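Local coordinates for putative nucleic acid-binding lipoprotein (Klebsiella pneumoniae subsp. pneumoniae MGH 78578, PDB 3F1Z) that is of unknown function but is a putative lipoprotein with an OB-fold, which suggests that it may bind nucleic acid, at residues A[24-29]-A[51-56]; A[57-61]-A[100-105]; A[110-116]-A[127-133]. The contacts are given in a common frame with arbitrary orientation. Residues are numbered along the deposited sequence.

Interaction 1 (A[24-29]-A[51-56])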
HETATM    1  N   MSE A  24      -4.891  -7.338 -12.991  1.00 41.01           N
HETATM    2  CA  MSE A  24      -3.552  -6.858 -12.624  1.00 39.50           C
HETATM    3  C   MSE A  24      -2.625  -7.955 -12.059  1.00 37.69           C
HETATM    4  O   MSE A  24      -3.070  -8.870 -11.396  1.00 37.00           O
HETATM    5  CB  MSE A  24      -3.676  -5.755 -11.554  1.00 38.64           C
HETATM    6  CG  MSE A  24      -4.517  -4.520 -11.930  1.00 38.36           C
HETATM    7 SE   MSE A  24      -4.912  -3.395 -10.373  0.75 39.00          SE
HETATM    8  CE  MSE A  24      -3.164  -2.763 -10.125  1.00 36.15           C
ATOM      9  N   GLN A  25      -1.331  -7.815 -12.295  1.00 37.19           N
ATOM     10  CA  GLN A  25      -0.319  -8.721 -11.761  1.00 39.03           C
ATOM     11  C   GLN A  25      -0.176  -8.412 -10.261  1.00 36.55           C
ATOM     12  O   GLN A  25      -0.278  -7.271  -9.842  1.00 37.58           O
ATOM     13  CB  GLN A  25       1.037  -8.515 -12.491  1.00 41.51           C
ATOM     14  CG  GLN A  25       1.675  -7.045 -12.313  1.00 45.42           C
ATOM     15  CD  GLN A  25       2.906  -6.679 -13.242  1.00 46.42           C
ATOM     16  OE1 GLN A  25       4.018  -7.204 -13.051  1.00 51.08           O
ATOM     17  NE2 GLN A  25       2.709  -5.711 -14.173  1.00 47.46           N
ATOM     18  N   THR A  26       0.027  -9.430  -9.443  1.00 34.58           N
ATOM     19  CA  THR A  26       0.238  -9.255  -8.020  1.00 31.90           C
ATOM     20  C   THR A  26       1.734  -9.161  -7.713  1.00 31.15           C
ATOM     21  O   THR A  26       2.473 -10.025  -8.065  1.00 29.99           O
ATOM     22  CB  THR A  26      -0.296 -10.432  -7.242  1.00 31.77           C
ATOM     23  OG1 THR A  26      -1.722 -10.523  -7.423  1.00 32.40           O
ATOM     24  CG2 THR A  26       0.019 -10.257  -5.753  1.00 31.53           C
ATOM     25  N   TYR A  27       2.171  -8.090  -7.064  1.00 31.65           N
ATOM     26  CA  TYR A  27       3.562  -7.950  -6.668  1.00 30.92           C
ATOM     27  C   TYR A  27       3.744  -8.472  -5.266  1.00 30.31           C
ATOM     28  O   TYR A  27       2.823  -8.415  -4.440  1.00 29.43           O
ATOM     29  CB  TYR A  27       3.938  -6.475  -6.532  1.00 32.56           C
ATOM     30  CG  TYR A  27       4.091  -5.621  -7.781  1.00 33.32           C
ATOM     31  CD1 TYR A  27       2.992  -5.083  -8.428  1.00 33.08           C
ATOM     32  CD2 TYR A  27       5.357  -5.286  -8.261  1.00 34.25           C
ATOM     33  CE1 TYR A  27       3.137  -4.252  -9.529  1.00 33.60           C
ATOM     34  CE2 TYR A  27       5.522  -4.444  -9.373  1.00 34.39           C
ATOM     35  CZ  TYR A  27       4.409  -3.924  -9.987  1.00 34.28           C
ATOM     36  OH  TYR A  27       4.564  -3.114 -11.088  1.00 34.92           O
ATOM     37  N   SER A  28       4.939  -8.967  -4.967  1.00 28.79           N
ATOM     38  CA  SER A  28       5.253  -9.176  -3.573  1.00 28.15           C
ATOM     39  C   SER A  28       5.780  -7.802  -3.078  1.00 27.88           C
ATOM     40  O   SER A  28       6.094  -6.891  -3.870  1.00 27.36           O
ATOM     41  CB  SER A  28       6.316 -10.214  -3.413  1.00 26.93           C
ATOM     42  OG  SER A  28       7.487  -9.701  -3.954  1.00 29.40           O
ATOM     43  N   VAL A  29       5.897  -7.631  -1.779  1.00 27.83           N
ATOM     44  CA  VAL A  29       6.428  -6.373  -1.285  1.00 27.78           C
ATOM     45  C   VAL A  29       7.870  -6.183  -1.799  1.00 28.60           C
ATOM     46  O   VAL A  29       8.236  -5.091  -2.191  1.00 29.34           O
ATOM     47  CB  VAL A  29       6.341  -6.306   0.236  1.00 27.87           C
ATOM     48  CG1 VAL A  29       7.191  -5.111   0.818  1.00 25.83           C
ATOM     49  CG2 VAL A  29       4.822  -6.312   0.657  1.00 26.01           C
ATOM     50  N   TRP A  51      -1.463   2.304 -10.451  1.00 31.77           N
ATOM     51  CA  TRP A  51      -2.030   1.480  -9.413  1.00 30.68           C
ATOM     52  C   TRP A  51      -1.264   0.194  -9.361  1.00 30.01           C
ATOM     53  O   TRP A  51      -0.938  -0.349 -10.385  1.00 30.76           O
ATOM     54  CB  TRP A  51      -3.492   1.193  -9.739  1.00 30.48           C
ATOM     55  CG  TRP A  51      -4.368   2.420  -9.720  1.00 30.44           C
ATOM     56  CD1 TRP A  51      -4.592   3.279 -10.768  1.00 30.58           C
ATOM     57  CD2 TRP A  51      -5.138   2.914  -8.620  1.00 28.72           C
ATOM     58  NE1 TRP A  51      -5.466   4.273 -10.380  1.00 30.49           N
ATOM     59  CE2 TRP A  51      -5.809   4.076  -9.067  1.00 29.73           C
ATOM     60  CE3 TRP A  51      -5.314   2.499  -7.303  1.00 29.80           C
ATOM     61  CZ2 TRP A  51      -6.645   4.831  -8.236  1.00 29.76           C
ATOM     62  CZ3 TRP A  51      -6.142   3.248  -6.462  1.00 30.35           C
ATOM     63  CH2 TRP A  51      -6.810   4.397  -6.939  1.00 30.40           C
ATOM     64  N   VAL A  52      -0.974  -0.292  -8.165  1.00 29.49           N
ATOM     65  CA  VAL A  52      -0.303  -1.547  -8.011  1.00 28.54           C
ATOM     66  C   VAL A  52      -1.082  -2.416  -7.033  1.00 28.63           C
ATOM     67  O   VAL A  52      -1.741  -1.897  -6.147  1.00 29.07           O
ATOM     68  CB  VAL A  52       1.163  -1.355  -7.586  1.00 28.63           C
ATOM     69  CG1 VAL A  52       1.958  -0.630  -8.733  1.00 27.45           C
ATOM     70  CG2 VAL A  52       1.257  -0.647  -6.271  1.00 27.66           C
ATOM     71  N   LYS A  53      -1.006  -3.732  -7.225  1.00 28.71           N
ATOM     72  CA  LYS A  53      -1.672  -4.731  -6.384  1.00 30.28           C
ATOM     73  C   LYS A  53      -0.560  -5.505  -5.669  1.00 30.18           C
ATOM     74  O   LYS A  53       0.220  -6.247  -6.302  1.00 31.40           O
ATOM     75  CB  LYS A  53      -2.560  -5.633  -7.261  1.00 30.78           C
ATOM     76  CG  LYS A  53      -3.395  -6.591  -6.457  1.00 31.61           C
ATOM     77  CD  LYS A  53      -4.536  -7.230  -7.239  1.00 31.69           C
ATOM     78  CE  LYS A  53      -4.116  -8.370  -8.086  1.00 33.08           C
ATOM     79  NZ  LYS A  53      -5.315  -9.103  -8.626  1.00 32.48           N
ATOM     80  N   VAL A  54      -0.435  -5.292  -4.363  1.00 30.75           N
ATOM     81  CA  VAL A  54       0.698  -5.850  -3.578  1.00 29.22           C
ATOM     82  C   VAL A  54       0.178  -6.803  -2.516  1.00 30.37           C
ATOM     83  O   VAL A  54      -0.779  -6.495  -1.806  1.00 31.61           O
ATOM     84  CB  VAL A  54       1.522  -4.727  -2.912  1.00 28.63           C
ATOM     85  CG1 VAL A  54       2.780  -5.289  -2.156  1.00 28.47           C
ATOM     86  CG2 VAL A  54       1.943  -3.687  -3.932  1.00 26.68           C
ATOM     87  N   ARG A  55       0.821  -7.964  -2.416  1.00 31.37           N
ATOM     88  CA  ARG A  55       0.451  -9.012  -1.467  1.00 32.03           C
ATOM     89  C   ARG A  55       1.517  -9.071  -0.389  1.00 31.65           C
ATOM     90  O   ARG A  55       2.698  -8.911  -0.684  1.00 32.83           O
ATOM     91  CB  ARG A  55       0.361 -10.324  -2.213  1.00 32.25           C
ATOM     92  CG  ARG A  55       0.053 -11.557  -1.395  1.00 33.23           C
ATOM     93  CD  ARG A  55      -0.230 -12.674  -2.378  1.00 33.89           C
ATOM     94  NE  ARG A  55      -0.584 -13.921  -1.742  1.00 34.39           N
ATOM     95  CZ  ARG A  55       0.317 -14.764  -1.310  1.00 34.66           C
ATOM     96  NH1 ARG A  55       1.565 -14.444  -1.466  1.00 36.49           N
ATOM     97  NH2 ARG A  55      -0.010 -15.889  -0.728  1.00 33.75           N
ATOM     98  N   GLY A  56       1.109  -9.301   0.856  1.00 31.72           N
ATOM     99  CA  GLY A  56       2.048  -9.271   1.998  1.00 30.85           C
ATOM    100  C   GLY A  56       1.371  -9.565   3.326  1.00 30.04           C
ATOM    101  O   GLY A  56       0.203  -9.878   3.372  1.00 29.36           O
TER
HETATM  102  O   HOH W   1      -0.097  -4.732  -9.865  1.00 27.27           O
HETATM  103  O   HOH W   2       4.973 -10.109  -0.096  1.00 14.74           O
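Two direct backbone hydrogen bonds join 24-29 to the strand 51-56, both made by Y27: its N donates to K53 O (2.8 Å) and its O accepts from R55 N (2.9 Å). Y27 thus bonds either side of its bridge partner V54, as in parallel pairing. Water 1 donates to Q25 O (2.5 Å) and accepts from K53 N (3.0 Å); water 2 donates to R55 O (2.6 Å) and accepts from V29 N (3.1 Å), the first amide of helix 29-38, whose N-cap is S28, its OG capping a later amide. Other polar ends bond elsewhere: Y27 OH at Y47, K53 NZ at V21 O, R55 NH1 in a salt bridge with E80. The long aliphatic part of K53 suits it to lie against selenomethionine M24 and T26 (K53 CE to T26 OG1, 3.3 Å). V29 CG2 meets V54 CG1 at 3.6 Å, beside side-chain-free G56. Held directly at Y27 alone, with water standing in on both flanks, strand 26-28 pairs briefly and loosely.

Interaction 2 (A[57-61]-A[100-105])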
ATOM      1  N   VAL A  57       2.130  -9.492   4.406  1.00 29.68           N
ATOM      2  CA  VAL A  57       1.602  -9.747   5.720  1.00 29.57           C
ATOM      3  C   VAL A  57       1.459  -8.416   6.422  1.00 29.95           C
ATOM      4  O   VAL A  57       2.410  -7.644   6.510  1.00 30.60           O
ATOM      5  CB  VAL A  57       2.502 -10.687   6.575  1.00 29.35           C
ATOM      6  CG1 VAL A  57       1.911 -10.831   7.952  1.00 28.90           C
ATOM      7  CG2 VAL A  57       2.626 -12.058   5.950  1.00 27.87           C
ATOM      8  N   ILE A  58       0.255  -8.171   6.931  1.00 29.30           N
ATOM      9  CA  ILE A  58      -0.048  -6.966   7.630  1.00 28.18           C
ATOM     10  C   ILE A  58       0.606  -7.082   9.000  1.00 29.79           C
ATOM     11  O   ILE A  58       0.407  -8.075   9.695  1.00 29.59           O
ATOM     12  CB  ILE A  58      -1.560  -6.769   7.768  1.00 27.29           C
ATOM     13  CG1 ILE A  58      -2.197  -6.664   6.376  1.00 27.43           C
ATOM     14  CG2 ILE A  58      -1.874  -5.501   8.601  1.00 26.75           C
ATOM     15  CD1 ILE A  58      -1.577  -5.575   5.460  1.00 26.58           C
ATOM     16  N   VAL A  59       1.399  -6.075   9.360  1.00 29.62           N
ATOM     17  CA  VAL A  59       2.080  -6.037  10.643  1.00 30.14           C
ATOM     18  C   VAL A  59       1.653  -4.855  11.523  1.00 30.92           C
ATOM     19  O   VAL A  59       2.047  -4.778  12.691  1.00 30.42           O
ATOM     20  CB  VAL A  59       3.620  -6.010  10.482  1.00 29.51           C
ATOM     21  CG1 VAL A  59       4.086  -7.342   9.911  1.00 29.19           C
ATOM     22  CG2 VAL A  59       4.038  -4.868   9.621  1.00 29.00           C
ATOM     23  N   ASP A  60       0.887  -3.919  10.979  1.00 31.28           N
ATOM     24  CA  ASP A  60       0.372  -2.858  11.810  1.00 31.19           C
ATOM     25  C   ASP A  60      -0.805  -2.210  11.117  1.00 31.28           C
ATOM     26  O   ASP A  60      -0.786  -1.999   9.913  1.00 30.02           O
ATOM     27  CB  ASP A  60       1.438  -1.823  12.126  1.00 32.61           C
ATOM     28  CG  ASP A  60       0.967  -0.797  13.156  1.00 35.81           C
ATOM     29  OD1 ASP A  60       0.835  -1.187  14.345  1.00 36.96           O
ATOM     30  OD2 ASP A  60       0.736   0.401  12.775  1.00 36.42           O
ATOM     31  N   ILE A  61      -1.822  -1.894  11.917  1.00 31.37           N
ATOM     32  CA  ILE A  61      -3.033  -1.217  11.498  1.00 29.98           C
ATOM     33  C   ILE A  61      -3.252  -0.168  12.588  1.00 30.63           C
ATOM     34  O   ILE A  61      -3.222  -0.505  13.772  1.00 30.31           O
ATOM     35  CB  ILE A  61      -4.235  -2.148  11.510  1.00 29.76           C
ATOM     36  CG1 ILE A  61      -4.035  -3.315  10.524  1.00 28.88           C
ATOM     37  CG2 ILE A  61      -5.481  -1.339  11.219  1.00 27.71           C
ATOM     38  CD1 ILE A  61      -4.901  -4.514  10.792  1.00 28.69           C
ATOM     39  N   VAL A 100     -10.471  -1.435   6.262  1.00 33.12           N
ATOM     40  CA  VAL A 100      -9.456  -1.452   7.306  1.00 31.93           C
ATOM     41  C   VAL A 100      -9.869  -2.377   8.443  1.00 32.07           C
ATOM     42  O   VAL A 100      -9.049  -3.115   8.964  1.00 31.86           O
ATOM     43  CB  VAL A 100      -9.146  -0.049   7.842  1.00 30.82           C
ATOM     44  CG1 VAL A 100      -8.117  -0.116   8.978  1.00 28.94           C
ATOM     45  CG2 VAL A 100      -8.630   0.849   6.714  1.00 30.92           C
ATOM     46  N   GLU A 101     -11.148  -2.355   8.785  1.00 31.95           N
ATOM     47  CA  GLU A 101     -11.672  -3.168   9.869  1.00 33.44           C
ATOM     48  C   GLU A 101     -11.766  -4.659   9.567  1.00 33.72           C
ATOM     49  O   GLU A 101     -12.058  -5.459  10.466  1.00 34.71           O
ATOM     50  CB  GLU A 101     -13.012  -2.617  10.310  1.00 33.54           C
ATOM     51  CG  GLU A 101     -12.819  -1.296  11.039  1.00 35.37           C
ATOM     52  CD  GLU A 101     -14.082  -0.661  11.587  1.00 36.59           C
ATOM     53  OE1 GLU A 101     -15.114  -1.368  11.644  1.00 39.32           O
ATOM     54  OE2 GLU A 101     -14.019   0.549  11.989  1.00 39.41           O
ATOM     55  N   ALA A 102     -11.492  -5.047   8.331  1.00 32.90           N
ATOM     56  CA  ALA A 102     -11.568  -6.459   7.937  1.00 32.98           C
ATOM     57  C   ALA A 102     -10.175  -7.056   7.850  1.00 32.08           C
ATOM     58  O   ALA A 102     -10.014  -8.234   7.619  1.00 33.69           O
ATOM     59  CB  ALA A 102     -12.291  -6.611   6.557  1.00 32.00           C
ATOM     60  N   LEU A 103      -9.153  -6.228   7.940  1.00 31.74           N
ATOM     61  CA  LEU A 103      -7.798  -6.746   7.951  1.00 30.54           C
ATOM     62  C   LEU A 103      -7.453  -7.251   9.343  1.00 30.03           C
ATOM     63  O   LEU A 103      -8.209  -7.057  10.308  1.00 30.42           O
ATOM     64  CB  LEU A 103      -6.837  -5.648   7.603  1.00 30.58           C
ATOM     65  CG  LEU A 103      -6.922  -5.113   6.183  1.00 30.62           C
ATOM     66  CD1 LEU A 103      -5.950  -3.920   6.059  1.00 28.52           C
ATOM     67  CD2 LEU A 103      -6.616  -6.226   5.203  1.00 27.17           C
ATOM     68  N   SER A 104      -6.318  -7.924   9.436  1.00 30.86           N
ATOM     69  CA  SER A 104      -5.840  -8.463  10.708  1.00 30.58           C
ATOM     70  C   SER A 104      -4.290  -8.523  10.762  1.00 29.79           C
ATOM     71  O   SER A 104      -3.646  -8.960   9.831  1.00 28.91           O
ATOM     72  CB  SER A 104      -6.464  -9.823  10.915  1.00 32.16           C
ATOM     73  OG  SER A 104      -6.057 -10.321  12.159  1.00 36.26           O
ATOM     74  N   ASN A 105      -3.689  -8.025  11.845  1.00 30.51           N
ATOM     75  CA  ASN A 105      -2.243  -8.082  12.012  1.00 30.03           C
ATOM     76  C   ASN A 105      -1.808  -9.538  12.024  1.00 30.37           C
ATOM     77  O   ASN A 105      -2.388 -10.351  12.731  1.00 30.72           O
ATOM     78  CB  ASN A 105      -1.792  -7.406  13.309  1.00 29.65           C
ATOM     79  CG  ASN A 105      -1.850  -5.876  13.249  1.00 30.18           C
ATOM     80  OD1 ASN A 105      -1.482  -5.241  12.230  1.00 31.12           O
ATOM     81  ND2 ASN A 105      -2.294  -5.270  14.354  1.00 27.41           N
TER
HETATM   82  O   HOH W   3      -1.788  -2.421  15.024  1.00 19.82           O
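A classic beta bulge in the strand 51-65, where V59 and D60 both face T76 of strand 71-78, is where the loop 100-105 meets it. No direct hydrogen bond links the two segments. N105 lies over the bulge: its CA sits 3.5 Å from I58 O in a CA-H...O contact, and its OD1 comes within 3.0 Å of D60 N, but at an angle too poor for a bond. Water 3 makes the polar link instead, donating to D60 OD1 (3.0 Å) and I61 O (2.7 Å) and accepting from N105 ND2 (3.0 Å), the donor that suits a carboxamide to this place; D60 also forms a salt bridge with R62. I61 makes the apolar part with its two branches, I61 CG2 to V100 CG1 at 3.7 Å and I61 CD1 to L103 CB at 3.9 Å. V100 and L103 can share it as the ends of a type I turn, closed by L103 N to V100 O (3.3 Å). I58 sets CB 3.7 Å from S104 O. Such a bulge in a long, strongly bent strand is typical of the curled barrel of an OB-fold.

Interaction 3 (A[110-116]-A[127-133])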
ATOM      1  N   THR A 110      -3.949  -8.647   0.290  1.00 28.42           N
ATOM      2  CA  THR A 110      -3.621  -8.099  -0.996  1.00 29.06           C
ATOM      3  C   THR A 110      -4.392  -6.827  -1.090  1.00 29.23           C
ATOM      4  O   THR A 110      -5.610  -6.814  -0.919  1.00 29.14           O
ATOM      5  CB  THR A 110      -4.036  -9.025  -2.142  1.00 30.25           C
ATOM      6  OG1 THR A 110      -3.439 -10.300  -1.933  1.00 30.39           O
ATOM      7  CG2 THR A 110      -3.559  -8.475  -3.519  1.00 29.26           C
ATOM      8  N   ILE A 111      -3.677  -5.752  -1.398  1.00 28.99           N
ATOM      9  CA  ILE A 111      -4.244  -4.423  -1.460  1.00 28.27           C
ATOM     10  C   ILE A 111      -3.786  -3.697  -2.720  1.00 28.29           C
ATOM     11  O   ILE A 111      -2.613  -3.754  -3.101  1.00 28.33           O
ATOM     12  CB  ILE A 111      -3.792  -3.630  -0.224  1.00 29.34           C
ATOM     13  CG1 ILE A 111      -4.133  -4.418   1.052  1.00 29.23           C
ATOM     14  CG2 ILE A 111      -4.413  -2.210  -0.197  1.00 29.53           C
ATOM     15  CD1 ILE A 111      -3.783  -3.727   2.359  1.00 27.71           C
ATOM     16  N   VAL A 112      -4.735  -3.064  -3.399  1.00 29.26           N
ATOM     17  CA  VAL A 112      -4.471  -2.245  -4.568  1.00 28.28           C
ATOM     18  C   VAL A 112      -4.337  -0.826  -4.053  1.00 28.82           C
ATOM     19  O   VAL A 112      -5.133  -0.405  -3.225  1.00 30.22           O
ATOM     20  CB  VAL A 112      -5.613  -2.272  -5.562  1.00 27.69           C
ATOM     21  CG1 VAL A 112      -5.308  -1.311  -6.806  1.00 29.39           C
ATOM     22  CG2 VAL A 112      -5.753  -3.609  -6.042  1.00 29.52           C
ATOM     23  N   GLY A 113      -3.352  -0.086  -4.542  1.00 28.45           N
ATOM     24  CA  GLY A 113      -3.157   1.277  -4.109  1.00 28.61           C
ATOM     25  C   GLY A 113      -2.514   2.056  -5.211  1.00 29.02           C
ATOM     26  O   GLY A 113      -1.976   1.443  -6.159  1.00 29.46           O
ATOM     27  N   GLN A 114      -2.524   3.392  -5.073  1.00 28.68           N
ATOM     28  CA  GLN A 114      -1.995   4.299  -6.091  1.00 27.80           C
ATOM     29  C   GLN A 114      -0.736   4.997  -5.644  1.00 28.56           C
ATOM     30  O   GLN A 114      -0.641   5.443  -4.504  1.00 28.27           O
ATOM     31  CB  GLN A 114      -3.039   5.326  -6.459  1.00 27.50           C
ATOM     32  CG  GLN A 114      -2.658   6.150  -7.673  1.00 28.32           C
ATOM     33  CD  GLN A 114      -3.732   7.137  -8.091  1.00 28.19           C
ATOM     34  OE1 GLN A 114      -4.429   7.706  -7.242  1.00 29.93           O
ATOM     35  NE2 GLN A 114      -3.855   7.364  -9.388  1.00 25.38           N
ATOM     36  N   VAL A 115       0.247   5.096  -6.542  1.00 30.20           N
ATOM     37  CA  VAL A 115       1.502   5.782  -6.228  1.00 30.20           C
ATOM     38  C   VAL A 115       1.368   7.260  -6.494  1.00 31.66           C
ATOM     39  O   VAL A 115       1.018   7.701  -7.595  1.00 31.24           O
ATOM     40  CB  VAL A 115       2.693   5.257  -7.051  1.00 31.23           C
ATOM     41  CG1 VAL A 115       3.970   6.018  -6.685  1.00 30.35           C
ATOM     42  CG2 VAL A 115       2.891   3.751  -6.836  1.00 30.71           C
ATOM     43  N   HIS A 116       1.562   8.024  -5.431  1.00 33.90           N
ATOM     44  CA  HIS A 116       1.598   9.483  -5.474  1.00 34.81           C
ATOM     45  C   HIS A 116       3.062   9.822  -5.302  1.00 35.25           C
ATOM     46  O   HIS A 116       3.891   8.922  -5.098  1.00 36.18           O
ATOM     47  CB  HIS A 116       0.732  10.059  -4.351  1.00 34.97           C
ATOM     48  CG  HIS A 116      -0.735   9.962  -4.633  1.00 34.78           C
ATOM     49  ND1 HIS A 116      -1.683  10.653  -3.908  1.00 35.45           N
ATOM     50  CD2 HIS A 116      -1.412   9.281  -5.588  1.00 34.94           C
ATOM     51  CE1 HIS A 116      -2.887  10.359  -4.372  1.00 35.16           C
ATOM     52  NE2 HIS A 116      -2.751   9.553  -5.412  1.00 35.13           N
ATOM     53  N   GLN A 127      -1.753   5.306  -1.740  1.00 29.87           N
ATOM     54  CA  GLN A 127      -2.934   6.116  -1.500  1.00 30.69           C
ATOM     55  C   GLN A 127      -4.175   5.496  -2.133  1.00 30.21           C
ATOM     56  O   GLN A 127      -4.049   4.659  -3.017  1.00 27.23           O
ATOM     57  CB  GLN A 127      -2.697   7.501  -2.137  1.00 30.53           C
ATOM     58  CG  GLN A 127      -1.425   8.168  -1.639  1.00 30.76           C
ATOM     59  CD  GLN A 127      -1.470   8.480  -0.153  1.00 31.76           C
ATOM     60  OE1 GLN A 127      -2.506   8.895   0.356  1.00 33.05           O
ATOM     61  NE2 GLN A 127      -0.351   8.285   0.553  1.00 31.03           N
ATOM     62  N   ASN A 128      -5.360   5.965  -1.707  1.00 31.23           N
ATOM     63  CA  ASN A 128      -6.690   5.486  -2.212  1.00 32.94           C
ATOM     64  C   ASN A 128      -6.807   3.976  -2.321  1.00 31.89           C
ATOM     65  O   ASN A 128      -7.252   3.458  -3.302  1.00 31.67           O
ATOM     66  CB  ASN A 128      -7.014   6.125  -3.537  1.00 35.56           C
ATOM     67  CG  ASN A 128      -7.053   7.628  -3.437  1.00 40.81           C
ATOM     68  OD1 ASN A 128      -7.756   8.197  -2.572  1.00 45.27           O
ATOM     69  ND2 ASN A 128      -6.293   8.308  -4.318  1.00 44.39           N
ATOM     70  N   PRO A 129      -6.398   3.267  -1.282  1.00 31.19           N
ATOM     71  CA  PRO A 129      -6.319   1.849  -1.434  1.00 31.46           C
ATOM     72  C   PRO A 129      -7.598   1.118  -1.397  1.00 31.98           C
ATOM     73  O   PRO A 129      -8.592   1.634  -0.889  1.00 32.98           O
ATOM     74  CB  PRO A 129      -5.455   1.407  -0.242  1.00 30.93           C
ATOM     75  CG  PRO A 129      -5.108   2.610   0.484  1.00 31.77           C
ATOM     76  CD  PRO A 129      -5.944   3.717   0.034  1.00 31.30           C
ATOM     77  N   LYS A 130      -7.538  -0.128  -1.849  1.00 32.89           N
ATOM     78  CA  LYS A 130      -8.712  -1.008  -1.880  1.00 35.43           C
ATOM     79  C   LYS A 130      -8.259  -2.423  -1.509  1.00 33.81           C
ATOM     80  O   LYS A 130      -7.348  -2.980  -2.145  1.00 31.03           O
ATOM     81  CB  LYS A 130      -9.340  -0.980  -3.275  1.00 36.69           C
ATOM     82  CG  LYS A 130     -10.652  -1.716  -3.418  1.00 39.77           C
ATOM     83  CD  LYS A 130     -11.025  -1.920  -4.952  1.00 40.13           C
ATOM     84  CE  LYS A 130     -12.417  -2.539  -5.236  1.00 41.17           C
ATOM     85  NZ  LYS A 130     -12.659  -2.567  -6.792  1.00 42.34           N
ATOM     86  N   VAL A 131      -8.839  -2.984  -0.452  1.00 32.67           N
ATOM     87  CA  VAL A 131      -8.472  -4.329  -0.071  1.00 32.99           C
ATOM     88  C   VAL A 131      -9.152  -5.312  -1.019  1.00 34.49           C
ATOM     89  O   VAL A 131     -10.356  -5.278  -1.176  1.00 35.07           O
ATOM     90  CB  VAL A 131      -8.826  -4.652   1.388  1.00 32.14           C
ATOM     91  CG1 VAL A 131      -8.602  -6.186   1.671  1.00 29.03           C
ATOM     92  CG2 VAL A 131      -8.003  -3.769   2.352  1.00 28.07           C
ATOM     93  N   VAL A 132      -8.362  -6.163  -1.663  1.00 36.97           N
ATOM     94  CA  VAL A 132      -8.860  -7.118  -2.647  1.00 39.27           C
ATOM     95  C   VAL A 132      -9.260  -8.392  -1.946  1.00 41.22           C
ATOM     96  O   VAL A 132     -10.400  -8.829  -2.064  1.00 42.68           O
ATOM     97  CB  VAL A 132      -7.778  -7.445  -3.685  1.00 40.12           C
ATOM     98  CG1 VAL A 132      -8.280  -8.511  -4.654  1.00 39.32           C
ATOM     99  CG2 VAL A 132      -7.339  -6.163  -4.405  1.00 40.02           C
ATOM    100  N   LYS A 133      -8.314  -8.984  -1.223  1.00 43.49           N
ATOM    101  CA  LYS A 133      -8.555 -10.181  -0.387  1.00 47.48           C
ATOM    102  C   LYS A 133      -7.493 -10.314   0.732  1.00 48.37           C
ATOM    103  O   LYS A 133      -6.647  -9.421   0.932  1.00 46.78           O
ATOM    104  CB  LYS A 133      -8.584 -11.471  -1.232  1.00 48.48           C
ATOM    105  CG  LYS A 133      -7.247 -11.811  -1.854  1.00 48.56           C
ATOM    106  CD  LYS A 133      -7.374 -12.874  -2.942  1.00 49.28           C
ATOM    107  CE  LYS A 133      -5.999 -13.087  -3.606  1.00 49.38           C
ATOM    108  NZ  LYS A 133      -6.177 -13.398  -5.025  1.00 50.26           N
ATOM    109  OXT LYS A 133      -7.482 -11.341   1.455  1.00 49.82           O
TER
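Bridged pairs between the strand 110-114 and the antiparallel 127-131 put their side chains on two faces. On one, I111 (chi1 m, chi2 t) places CG1 4.1 Å from V131 CG2 and CG2 3.8 Å from P129 CB, and F90 and F92 of strand 88-93 pack against this apolar group. On the other lies V112, whose t rotamer brings CG2 to 3.4 Å from V132 CG2; V132 points toward it from a bulge, and V21 of helix 18-22 touches both valines. Beta-branched residues suit these extended places. K130, t at all four chi angles, stretches away to a salt bridge with D18. Backbone bonds run from V112 N to K130 O (2.9 Å) and K130 N to V112 O (2.8 Å). The register then slips by one residue, a beta bulge, before Q114 and Q127 pair (Q114 N to Q127 O, 2.9 Å; Q127 N to Q114 O, 3.0 Å). Such bulges let strands curl round the small OB-fold barrel. N128 makes a corner with phi/psi 45/47, a left-handed conformation that asparagine tolerates well. Chi1 m lays Q127 CG over the face of the H116 ring, 3.6 Å from its centroid (a CH-pi contact), while chi2 m turns the amide away, where NE2 bonds to T125 O. H116 NE2 donates to Q114 OE1 (3.1 Å), and Q114 NE2 to G49 O. At the far end V132 and K133 both face T110, a classic bulge: T110 O accepts from V132 N (2.9 Å) and weakly from K133 N (3.5 Å), and T110 N donates to K133 O (2.9 Å).

How the interactions relate
From the N terminus, interaction 1 closes first, bringing 24-29 beside 51-56 across an intervening region that is mostly helical. The same long strand continues directly into 57-61, where interaction 2 brings back the loop 100-105 after strands 71-78 and 88-93 and helix 97-100. Interaction 3 is the shortest closure, 110-116 with the C-terminal 127-133. The three follow in series, neither nested nor crossed. Strand 51-65 serves interactions 1 and 2, and strand 108-114 joins its first half through V52 N to G113 O (2.8 Å) and V54 N to I111 O (3.0 Å). Interactions 2 and 3 meet through L103 CD2 and V131 CG2, 4.0 Å apart.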